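Local coordinates for secreted protein (Streptomyces lividans TK24, PDB 5LXZ), which is probably a secreted copper-radical oxidase of the AA5 family, related to galactose oxidase, at residues L303-K308 with D387-D392; A214-D219 with D426-G431; T59-P64 with V232-I237. The protein carries 1 engineered substitution. All blocks are in the same frame, centred on the assembly; numbering follows the deposited sequence. Where two conformers were deposited one is given.

Contact 1 (L303-K308 with D387-D392); sequences LMQNGK and DLKADD. With EDO (1,2-ethanediol), chain N.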
loop_
_atom_site.group_PDB
_atom_site.type_symbol
_atom_site.label_atom_id
_atom_site.label_comp_id
_atom_site.label_asym_id
_atom_site.label_seq_id
_atom_site.Cartn_x
_atom_site.Cartn_y
_atom_site.Cartn_z
ATOM N N LEU A 303 -8.822 -5.770 -9.032
ATOM C CA LEU A 303 -9.588 -6.202 -10.189
ATOM C C LEU A 303 -10.612 -7.252 -9.808
ATOM O O LEU A 303 -10.271 -8.323 -9.271
ATOM C CB LEU A 303 -8.638 -6.763 -11.247
ATOM C CG LEU A 303 -9.280 -7.196 -12.558
ATOM C CD1 LEU A 303 -9.860 -6.021 -13.323
ATOM C CD2 LEU A 303 -8.169 -7.849 -13.389
ATOM N N MET A 304 -11.862 -7.002 -10.208
ATOM C CA MET A 304 -12.993 -7.879 -9.980
ATOM C C MET A 304 -13.205 -8.804 -11.197
ATOM O O MET A 304 -12.741 -8.523 -12.313
ATOM C CB MET A 304 -14.247 -7.046 -9.785
ATOM C CG MET A 304 -14.140 -6.069 -8.631
ATOM S SD MET A 304 -15.462 -4.818 -8.637
ATOM C CE MET A 304 -16.968 -5.786 -8.883
ATOM N N GLN A 305 -13.981 -9.841 -10.993
ATOM C CA GLN A 305 -14.221 -10.806 -12.083
ATOM C C GLN A 305 -14.959 -10.246 -13.254
ATOM O O GLN A 305 -14.820 -10.783 -14.353
ATOM C CB GLN A 305 -14.948 -12.026 -11.535
ATOM C CG GLN A 305 -13.977 -12.885 -10.778
ATOM C CD GLN A 305 -14.648 -14.037 -10.081
ATOM O OE1 GLN A 305 -15.524 -14.698 -10.635
ATOM N NE2 GLN A 305 -14.285 -14.256 -8.847
ATOM N N ASN A 306 -15.735 -9.169 -13.057
ATOM C CA ASN A 306 -16.375 -8.499 -14.188
ATOM C C ASN A 306 -15.513 -7.435 -14.880
ATOM O O ASN A 306 -15.996 -6.702 -15.721
ATOM C CB ASN A 306 -17.734 -7.948 -13.763
ATOM C CG ASN A 306 -17.631 -6.806 -12.774
ATOM O OD1 ASN A 306 -16.530 -6.380 -12.385
ATOM N ND2 ASN A 306 -18.782 -6.339 -12.320
ATOM N N GLY A 307 -14.259 -7.294 -14.452
ATOM C CA GLY A 307 -13.341 -6.344 -15.047
ATOM C C GLY A 307 -13.341 -4.948 -14.472
ATOM O O GLY A 307 -12.541 -4.130 -14.846
ATOM N N LYS A 308 -14.298 -4.689 -13.598
ATOM C CA LYS A 308 -14.325 -3.445 -12.861
ATOM C C LYS A 308 -13.333 -3.520 -11.724
ATOM O O LYS A 308 -12.797 -4.558 -11.414
ATOM C CB LYS A 308 -15.756 -3.115 -12.387
ATOM C CG LYS A 308 -16.742 -3.076 -13.568
ATOM C CD LYS A 308 -18.118 -2.590 -13.135
ATOM C CE LYS A 308 -19.098 -2.750 -14.321
ATOM N NZ LYS A 308 -20.510 -2.409 -13.998
ATOM N N ASP A 387 -19.128 -8.707 0.016
ATOM C CA ASP A 387 -19.290 -9.793 -0.945
ATOM C C ASP A 387 -19.727 -9.231 -2.293
ATOM O O ASP A 387 -20.908 -8.839 -2.466
ATOM C CB ASP A 387 -20.323 -10.801 -0.441
ATOM C CG ASP A 387 -20.491 -11.995 -1.382
ATOM O OD1 ASP A 387 -20.114 -11.936 -2.541
ATOM O OD2 ASP A 387 -21.035 -13.003 -0.851
ATOM N N LEU A 388 -18.824 -9.151 -3.239
ATOM C CA LEU A 388 -19.137 -8.510 -4.485
ATOM C C LEU A 388 -19.877 -9.378 -5.484
ATOM O O LEU A 388 -20.167 -8.910 -6.591
ATOM C CB LEU A 388 -17.893 -7.938 -5.095
ATOM C CG LEU A 388 -17.108 -6.955 -4.282
ATOM C CD1 LEU A 388 -16.137 -6.213 -5.148
ATOM C CD2 LEU A 388 -17.977 -6.008 -3.474
ATOM N N LYS A 389 -20.183 -10.615 -5.111
ATOM C CA LYS A 389 -21.099 -11.428 -5.926
ATOM C C LYS A 389 -22.560 -11.076 -5.686
ATOM O O LYS A 389 -23.402 -11.421 -6.508
ATOM C CB LYS A 389 -20.785 -12.936 -5.757
ATOM C CG LYS A 389 -19.618 -13.303 -6.681
ATOM C CD LYS A 389 -19.275 -14.768 -6.902
ATOM C CE LYS A 389 -18.244 -14.876 -8.021
ATOM N NZ LYS A 389 -17.782 -16.264 -8.226
ATOM N N ALA A 390 -22.871 -10.380 -4.590
ATOM C CA ALA A 390 -24.234 -9.951 -4.322
ATOM C C ALA A 390 -24.721 -8.932 -5.365
ATOM O O ALA A 390 -23.929 -8.137 -5.941
ATOM C CB ALA A 390 -24.347 -9.404 -2.903
ATOM N N ASP A 391 -26.027 -8.957 -5.638
ATOM C CA ASP A 391 -26.629 -7.961 -6.551
ATOM C C ASP A 391 -26.571 -6.561 -5.964
ATOM O O ASP A 391 -26.285 -5.608 -6.699
ATOM C CB ASP A 391 -28.079 -8.321 -6.910
ATOM C CG ASP A 391 -28.172 -9.579 -7.773
ATOM O OD1 ASP A 391 -27.337 -9.738 -8.698
ATOM O OD2 ASP A 391 -29.076 -10.406 -7.521
ATOM N N ASP A 392 -26.848 -6.459 -4.654
ATOM C CA ASP A 392 -26.708 -5.219 -3.884
ATOM C C ASP A 392 -25.575 -5.423 -2.850
ATOM O O ASP A 392 -25.830 -5.777 -1.694
ATOM C CB ASP A 392 -28.019 -4.843 -3.169
ATOM C CG ASP A 392 -29.063 -4.258 -4.119
ATOM O OD1 ASP A 392 -29.047 -4.611 -5.327
ATOM O OD2 ASP A 392 -29.902 -3.439 -3.650
HETATM C C1 EDO N . -11.127 -3.550 -17.665
HETATM O O1 EDO N . -10.462 -4.036 -16.479
HETATM C C2 EDO N . -10.170 -2.959 -18.692
HETATM O O2 EDO N . -9.174 -3.897 -19.056
HETATM O O HOH W 1 -15.247 -17.370 -9.872
#

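Contact 2 (A214-D219 with D426-G431); sequences ALDKKD and DYRGRG. With EDO (1,2-ethanediol), chain L; EDO (1,2-ethanediol), chain J.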
loop_
_atom_site.group_PDB
_atom_site.type_symbol
_atom_site.label_atom_id
_atom_site.label_comp_id
_atom_site.label_asym_id
_atom_site.label_seq_id
_atom_site.Cartn_x
_atom_site.Cartn_y
_atom_site.Cartn_z
ATOM N N ALA A 214 -0.387 19.702 10.374
ATOM C CA ALA A 214 -0.395 18.995 11.614
ATOM C C ALA A 214 1.024 19.013 12.209
ATOM O O ALA A 214 1.747 19.962 11.974
ATOM C CB ALA A 214 -1.015 17.598 11.421
ATOM N N LEU A 215 1.375 18.018 13.003
ATOM C CA LEU A 215 2.627 18.036 13.720
ATOM C C LEU A 215 3.749 17.223 13.139
ATOM O O LEU A 215 4.926 17.451 13.496
ATOM C CB LEU A 215 2.348 17.622 15.162
ATOM C CG LEU A 215 1.487 18.620 15.923
ATOM C CD1 LEU A 215 1.221 18.109 17.327
ATOM C CD2 LEU A 215 2.095 20.013 15.941
ATOM N N ASP A 216 3.452 16.264 12.271
ATOM C CA ASP A 216 4.476 15.508 11.567
ATOM C C ASP A 216 4.585 16.117 10.167
ATOM O O ASP A 216 3.894 15.700 9.228
ATOM C CB ASP A 216 4.089 14.021 11.565
ATOM C CG ASP A 216 5.124 13.134 10.983
ATOM O OD1 ASP A 216 6.278 13.578 10.720
ATOM O OD2 ASP A 216 4.759 11.957 10.729
ATOM N N LYS A 217 5.428 17.148 10.058
ATOM C CA LYS A 217 5.432 18.113 8.954
ATOM C C LYS A 217 6.514 17.821 7.939
ATOM O O LYS A 217 7.702 17.834 8.282
ATOM C CB LYS A 217 5.713 19.516 9.493
ATOM C CG LYS A 217 4.887 19.914 10.668
ATOM C CD LYS A 217 5.275 21.302 11.152
ATOM C CE LYS A 217 4.496 21.671 12.372
ATOM N NZ LYS A 217 5.127 22.868 13.037
ATOM N N LYS A 218 6.110 17.673 6.683
ATOM C CA LYS A 218 7.010 17.225 5.623
ATOM C C LYS A 218 6.694 17.981 4.312
ATOM O O LYS A 218 5.543 18.386 4.113
ATOM C CB LYS A 218 6.803 15.729 5.435
ATOM C CG LYS A 218 8.070 14.916 5.651
ATOM N N ASP A 219 7.734 18.239 3.498
ATOM C CA ASP A 219 7.631 18.817 2.126
ATOM C C ASP A 219 7.890 17.636 1.182
ATOM O O ASP A 219 9.016 17.407 0.750
ATOM C CB ASP A 219 8.659 19.943 1.946
ATOM C CG ASP A 219 8.656 20.559 0.539
ATOM O OD1 ASP A 219 7.710 20.293 -0.244
ATOM O OD2 ASP A 219 9.622 21.310 0.219
ATOM N N ASP A 426 -2.160 3.928 17.722
ATOM C CA ASP A 426 -2.151 5.323 17.344
ATOM C C ASP A 426 -1.202 5.587 16.197
ATOM O O ASP A 426 -0.401 4.727 15.799
ATOM C CB ASP A 426 -1.787 6.142 18.599
ATOM C CG ASP A 426 -2.308 7.569 18.572
ATOM O OD1 ASP A 426 -2.871 8.083 17.557
ATOM O OD2 ASP A 426 -2.033 8.274 19.587
ATOM N N TYR A 427 -1.277 6.802 15.686
ATOM C CA TYR A 427 -0.474 7.294 14.566
ATOM C C TYR A 427 1.002 7.036 14.742
ATOM O O TYR A 427 1.574 7.437 15.736
ATOM C CB TYR A 427 -0.762 8.787 14.373
ATOM C CG TYR A 427 0.024 9.433 13.278
ATOM C CD1 TYR A 427 -0.379 9.345 11.941
ATOM C CD2 TYR A 427 1.172 10.164 13.567
ATOM C CE1 TYR A 427 0.335 9.963 10.932
ATOM C CE2 TYR A 427 1.916 10.775 12.579
ATOM C CZ TYR A 427 1.518 10.641 11.248
ATOM O OH TYR A 427 2.228 11.249 10.275
ATOM N N ARG A 428 1.619 6.330 13.796
ATOM C CA ARG A 428 3.044 6.059 13.815
ATOM C C ARG A 428 3.546 5.515 15.148
ATOM O O ARG A 428 4.668 5.848 15.594
ATOM C CB ARG A 428 3.845 7.252 13.343
ATOM C CG ARG A 428 3.585 7.603 11.882
ATOM C CD ARG A 428 4.562 8.617 11.375
ATOM N NE ARG A 428 5.926 8.116 11.415
ATOM C CZ ARG A 428 6.977 8.795 11.001
ATOM N NH1 ARG A 428 6.869 10.043 10.545
ATOM N NH2 ARG A 428 8.162 8.237 11.073
ATOM N N GLY A 429 2.739 4.667 15.770
ATOM C CA GLY A 429 3.153 4.061 17.024
ATOM C C GLY A 429 3.313 5.017 18.194
ATOM O O GLY A 429 3.949 4.632 19.164
ATOM N N ARG A 430 2.795 6.227 18.106
ATOM C CA ARG A 430 3.096 7.188 19.177
ATOM C C ARG A 430 2.436 6.695 20.477
ATOM O O ARG A 430 1.430 5.968 20.486
ATOM C CB ARG A 430 2.660 8.591 18.804
ATOM C CG ARG A 430 1.166 8.779 18.851
ATOM C CD ARG A 430 0.742 10.149 18.361
ATOM N NE ARG A 430 -0.686 10.150 18.137
ATOM C CZ ARG A 430 -1.332 10.934 17.285
ATOM N NH1 ARG A 430 -0.693 11.831 16.586
ATOM N NH2 ARG A 430 -2.632 10.783 17.131
ATOM N N GLY A 431 3.028 7.149 21.574
ATOM C CA GLY A 431 2.745 6.618 22.904
ATOM C C GLY A 431 3.133 5.152 23.061
ATOM O O GLY A 431 2.503 4.416 23.825
HETATM C C1 EDO L . 10.411 10.652 10.982
HETATM O O1 EDO L . 9.773 10.942 9.742
HETATM C C2 EDO L . 11.210 9.366 11.024
HETATM O O2 EDO L . 11.456 9.015 12.417
HETATM C C1 EDO J . 2.072 13.981 15.284
HETATM O O1 EDO J . 0.647 14.200 15.281
HETATM C C2 EDO J . 2.520 14.294 16.712
HETATM O O2 EDO J . 2.075 13.251 17.532
#

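Contact 3 (T59-P64 with V232-I237); sequences TRIWDP and VAEKYI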
loop_
_atom_site.group_PDB
_atom_site.type_symbol
_atom_site.label_atom_id
_atom_site.label_comp_id
_atom_site.label_asym_id
_atom_site.label_seq_id
_atom_site.Cartn_x
_atom_site.Cartn_y
_atom_site.Cartn_z
ATOM N N THR A 59 18.322 -1.004 -2.197
ATOM C CA THR A 59 17.518 -2.180 -2.452
ATOM C C THR A 59 18.330 -3.395 -2.065
ATOM O O THR A 59 19.564 -3.405 -2.223
ATOM C CB THR A 59 17.157 -2.275 -3.954
ATOM O OG1 THR A 59 16.381 -1.137 -4.300
ATOM C CG2 THR A 59 16.384 -3.550 -4.296
ATOM N N ARG A 60 17.648 -4.424 -1.551
ATOM C CA ARG A 60 18.223 -5.740 -1.361
ATOM C C ARG A 60 17.457 -6.824 -2.066
ATOM O O ARG A 60 16.263 -6.702 -2.287
ATOM C CB ARG A 60 18.305 -6.099 0.120
ATOM C CG ARG A 60 18.939 -5.043 1.017
ATOM C CD ARG A 60 20.421 -4.898 0.773
ATOM N NE ARG A 60 20.915 -3.806 1.615
ATOM C CZ ARG A 60 21.222 -2.564 1.239
ATOM N NH1 ARG A 60 21.182 -2.173 -0.021
ATOM N NH2 ARG A 60 21.616 -1.680 2.155
ATOM N N ILE A 61 18.140 -7.910 -2.402
ATOM C CA ILE A 61 17.521 -9.189 -2.740
ATOM C C ILE A 61 17.928 -10.192 -1.693
ATOM O O ILE A 61 19.139 -10.373 -1.426
ATOM C CB ILE A 61 17.968 -9.676 -4.101
ATOM C CG1 ILE A 61 17.366 -8.784 -5.153
ATOM C CG2 ILE A 61 17.585 -11.161 -4.314
ATOM C CD1 ILE A 61 17.825 -9.121 -6.529
ATOM N N TRP A 62 16.934 -10.830 -1.078
ATOM C CA TRP A 62 17.136 -11.775 -0.012
ATOM C C TRP A 62 16.677 -13.129 -0.494
ATOM O O TRP A 62 15.574 -13.269 -1.032
ATOM C CB TRP A 62 16.349 -11.343 1.207
ATOM C CG TRP A 62 16.289 -12.337 2.321
ATOM C CD1 TRP A 62 17.342 -12.914 2.977
ATOM C CD2 TRP A 62 15.108 -12.852 2.938
ATOM N NE1 TRP A 62 16.886 -13.774 3.960
ATOM C CE2 TRP A 62 15.517 -13.742 3.967
ATOM C CE3 TRP A 62 13.735 -12.667 2.702
ATOM C CZ2 TRP A 62 14.598 -14.450 4.765
ATOM C CZ3 TRP A 62 12.823 -13.366 3.492
ATOM C CH2 TRP A 62 13.256 -14.234 4.511
ATOM N N ASP A 63 17.542 -14.139 -0.341
ATOM C CA ASP A 63 17.200 -15.510 -0.687
ATOM C C ASP A 63 16.811 -16.190 0.609
ATOM O O ASP A 63 17.674 -16.443 1.462
ATOM C CB ASP A 63 18.393 -16.179 -1.350
ATOM C CG ASP A 63 18.137 -17.614 -1.728
ATOM O OD1 ASP A 63 17.257 -18.250 -1.164
ATOM O OD2 ASP A 63 18.854 -18.103 -2.619
ATOM N N PRO A 64 15.514 -16.460 0.802
ATOM C CA PRO A 64 15.116 -17.058 2.063
ATOM C C PRO A 64 15.592 -18.494 2.249
ATOM O O PRO A 64 15.648 -18.920 3.398
ATOM C CB PRO A 64 13.589 -16.974 2.059
ATOM C CG PRO A 64 13.201 -16.661 0.682
ATOM C CD PRO A 64 14.363 -16.106 -0.054
ATOM N N VAL A 232 15.295 -12.103 -12.864
ATOM C CA VAL A 232 16.381 -13.001 -13.319
ATOM C C VAL A 232 17.696 -12.236 -13.383
ATOM O O VAL A 232 18.696 -12.641 -12.781
ATOM C CB VAL A 232 16.015 -13.696 -14.634
ATOM C CG1 VAL A 232 17.183 -14.542 -15.168
ATOM C CG2 VAL A 232 14.783 -14.586 -14.433
ATOM N N ALA A 233 17.666 -11.077 -14.025
ATOM C CA ALA A 233 18.816 -10.200 -14.059
ATOM C C ALA A 233 19.134 -9.543 -12.712
ATOM O O ALA A 233 20.259 -9.088 -12.479
ATOM C CB ALA A 233 18.623 -9.163 -15.112
ATOM N N GLU A 234 18.127 -9.465 -11.837
ATOM C CA GLU A 234 18.218 -8.770 -10.569
ATOM C C GLU A 234 18.616 -7.318 -10.743
ATOM O O GLU A 234 19.485 -6.810 -10.047
ATOM C CB GLU A 234 19.074 -9.564 -9.595
ATOM C CG GLU A 234 18.435 -10.913 -9.304
ATOM C CD GLU A 234 19.182 -11.766 -8.290
ATOM O OE1 GLU A 234 20.364 -11.471 -8.005
ATOM O OE2 GLU A 234 18.551 -12.718 -7.786
ATOM N N LYS A 235 17.944 -6.627 -11.661
ATOM C CA LYS A 235 18.214 -5.226 -11.875
ATOM C C LYS A 235 16.964 -4.445 -12.261
ATOM O O LYS A 235 15.985 -5.015 -12.783
ATOM C CB LYS A 235 19.341 -5.036 -12.906
ATOM C CG LYS A 235 19.067 -5.441 -14.307
ATOM C CD LYS A 235 20.312 -5.111 -15.161
ATOM C CE LYS A 235 20.618 -6.152 -16.211
ATOM N NZ LYS A 235 19.562 -6.175 -17.246
ATOM N N TYR A 236 16.988 -3.157 -11.985
ATOM C CA TYR A 236 15.943 -2.254 -12.422
ATOM C C TYR A 236 16.210 -1.854 -13.869
ATOM O O TYR A 236 17.337 -1.432 -14.194
ATOM C CB TYR A 236 15.924 -0.996 -11.575
ATOM C CG TYR A 236 15.533 -1.216 -10.145
ATOM C CD1 TYR A 236 14.194 -1.250 -9.763
ATOM C CD2 TYR A 236 16.493 -1.289 -9.147
ATOM C CE1 TYR A 236 13.849 -1.403 -8.445
ATOM C CE2 TYR A 236 16.153 -1.396 -7.815
ATOM C CZ TYR A 236 14.811 -1.453 -7.476
ATOM O OH TYR A 236 14.416 -1.593 -6.145
ATOM N N ILE A 237 15.210 -1.996 -14.716
ATOM C CA ILE A 237 15.324 -1.613 -16.134
ATOM C C ILE A 237 14.444 -0.385 -16.374
ATOM O O ILE A 237 13.221 -0.433 -16.156
ATOM C CB ILE A 237 14.899 -2.756 -17.044
ATOM C CG1 ILE A 237 15.709 -4.027 -16.740
ATOM C CG2 ILE A 237 15.050 -2.297 -18.513
ATOM C CD1 ILE A 237 15.343 -5.206 -17.585
#

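Contact 1 (L303-K308 with D387-D392)
Met304 and Leu388 meet at about a right angle and form the apolar half of this contact. The branch that touches is CD1 of Leu388. It lies 3.8 Å from Met304 SD, and Met304 CE is hardly farther. Met304 has CG beside its backbone N (chi1 -58°), and a bend at chi3 folds the methyl back so that sulfur and methyl both face the leucine branch. Phe310 touches both side chains, Val329 adds to the Met304 side and Tyr365 to the Leu388 side.

The polar half lies one residue further along each segment. Gln305 and Lys389 send out extended chains that cross obliquely. Gln305 OE1 and Lys389 NZ stay 3.7 Å apart and make no direct bond. A water spans them: it donates to Gln305 OE1 at 2.8 Å and accepts a weak bond from Lys389 NZ at 3.2 Å. The stronger tie is shared. Gln305 NE2 and Lys389 NZ both donate to the carbonyl O of Gln361.

Each segment is a tight turn. Met304 to Gly307 is a type I turn, closed by Gly307 N on Met304 O. An Asx turn overlaps its end: Asn306 OD1 accepts from Lys308 N at 3.1 Å. Asp387 to Ala390 is also type I, and Asp387 OD1 takes the N-H of Lys389.

The turns link strands 301-303 with 309-311 and strands 383-387 with 395-397. These strands belong to two successive four-stranded antiparallel sheets, and here the two turns join neighbouring blades of the Kelch-type beta-propeller.

Contact 2 (A214-D219 with D426-G431)
Asp216 meets Tyr427 and Arg428, which sit in a loop of a Kelch-type propeller blade, between strands 418-421 and 438-442. Asp216 itself lies just ahead of strand 218-222.

The hydrogen bonds and the salt bridge converge on one atom, Asp216 OD2. Tyr427 OH donates to it at 2.7 Å, from the anti side of the carboxylate. Arg428 NH1 donates to it at 2.9 Å, from the syn side, and this bond is also the salt bridge. Asp216 CG is anti to the backbone N (chi1 -175°), which carries the carboxylate out to both donors. The carboxylate stands 73° from the tyrosine ring plane but is turned less from the guanidinium plane. OD2 lies at the edge of both flat groups. Outside the two segments, the backbone N of Arg428 has a hydrogen bond to Tyr407 OH.

The two side chains also pack on each other. Arg428 CG lies over one face of the Tyr427 ring, 3.6 Å above its plane and shifted toward the rim.

The place in the fold is close to the metal. The Arg428 side chain lies about 8 Å from a bound copper ion and touches Tyr460, a copper ligand.

A 1,2-ethanediol, probably from the crystallisation liquor, also meets the guanidinium edge. Arg428 NH1 donates to its O1 at 3.1 Å, with an N-H...O angle of 160°.

Contact 3 (T59-P64 with V232-I237)
Thr59 and Tyr236 reach toward each other from opposite directions and join through their hydroxyls. Thr59 OG1 lies 2.7 Å from Tyr236 OH in a hydrogen bond that either could donate. OG1 approaches in the plane of the ring, at its edge. The methyl Thr59 CG2 also presses close, 3.3 Å from Tyr236 OH.

The second pair is Ile61 and Glu234, which pass each other at a slant. Ile61 CD1 sits alongside the aliphatic part of the glutamate, 3.3 Å from Glu234 CB and 3.4 Å from Glu234 CG, so the fit is tight. CD1 is anti to CA (chi2 176°), which carries it out to the glutamate.

Further out, other residues fix these groups. Thr59 OG1 has a second hydrogen bond, to Thr74 OG1. The Tyr236 ring packs edge-to-face with Phe229, which also touches Ile61. The carboxylate of Glu234 is held by two lysines, OE1 by Lys70 and OE2 by Lys38. A phenylalanine in place of Tyr236 would probably keep the ring packing but leave Thr59 OG1 without its partner across the contact.

Backbone geometry sets the second segment. Glu234 and Lys235 both face Asp230 in a G1 beta bulge, and Glu234 takes the left-handed conformation there. The bulge closes the hairpin of strands 226-230 and 235-238.

Strand 58-62 belongs to a different antiparallel sheet, beside 39-44 and 69-71. Side chains from one sheet thus pack on those of the next, as between adjacent blades of the galactose oxidase-like beta-propeller.

Going from the N terminus, the chain first meets 59-64, which opens contact 3. Then comes 214-219, which opens contact 2. Contact 3 closes at 232-237, while contact 2 is still open, so these two cross. It joins the sheet of strand 58-62 to the sheet that holds strands 218-222 and 235-238. Contact 1 opens at 303-308 and closes at 387-392, wholly within the span of contact 2, and ties two later sheets together. Contact 2 closes last, at 426-431, and joins the lead-in to strand 218-222 to the loop after strand 418-421. Contacts 2 and 3 thus share a sheet, with nearest atoms about 19 Å apart. Contact 1 lies across the chain's centre from contact 2.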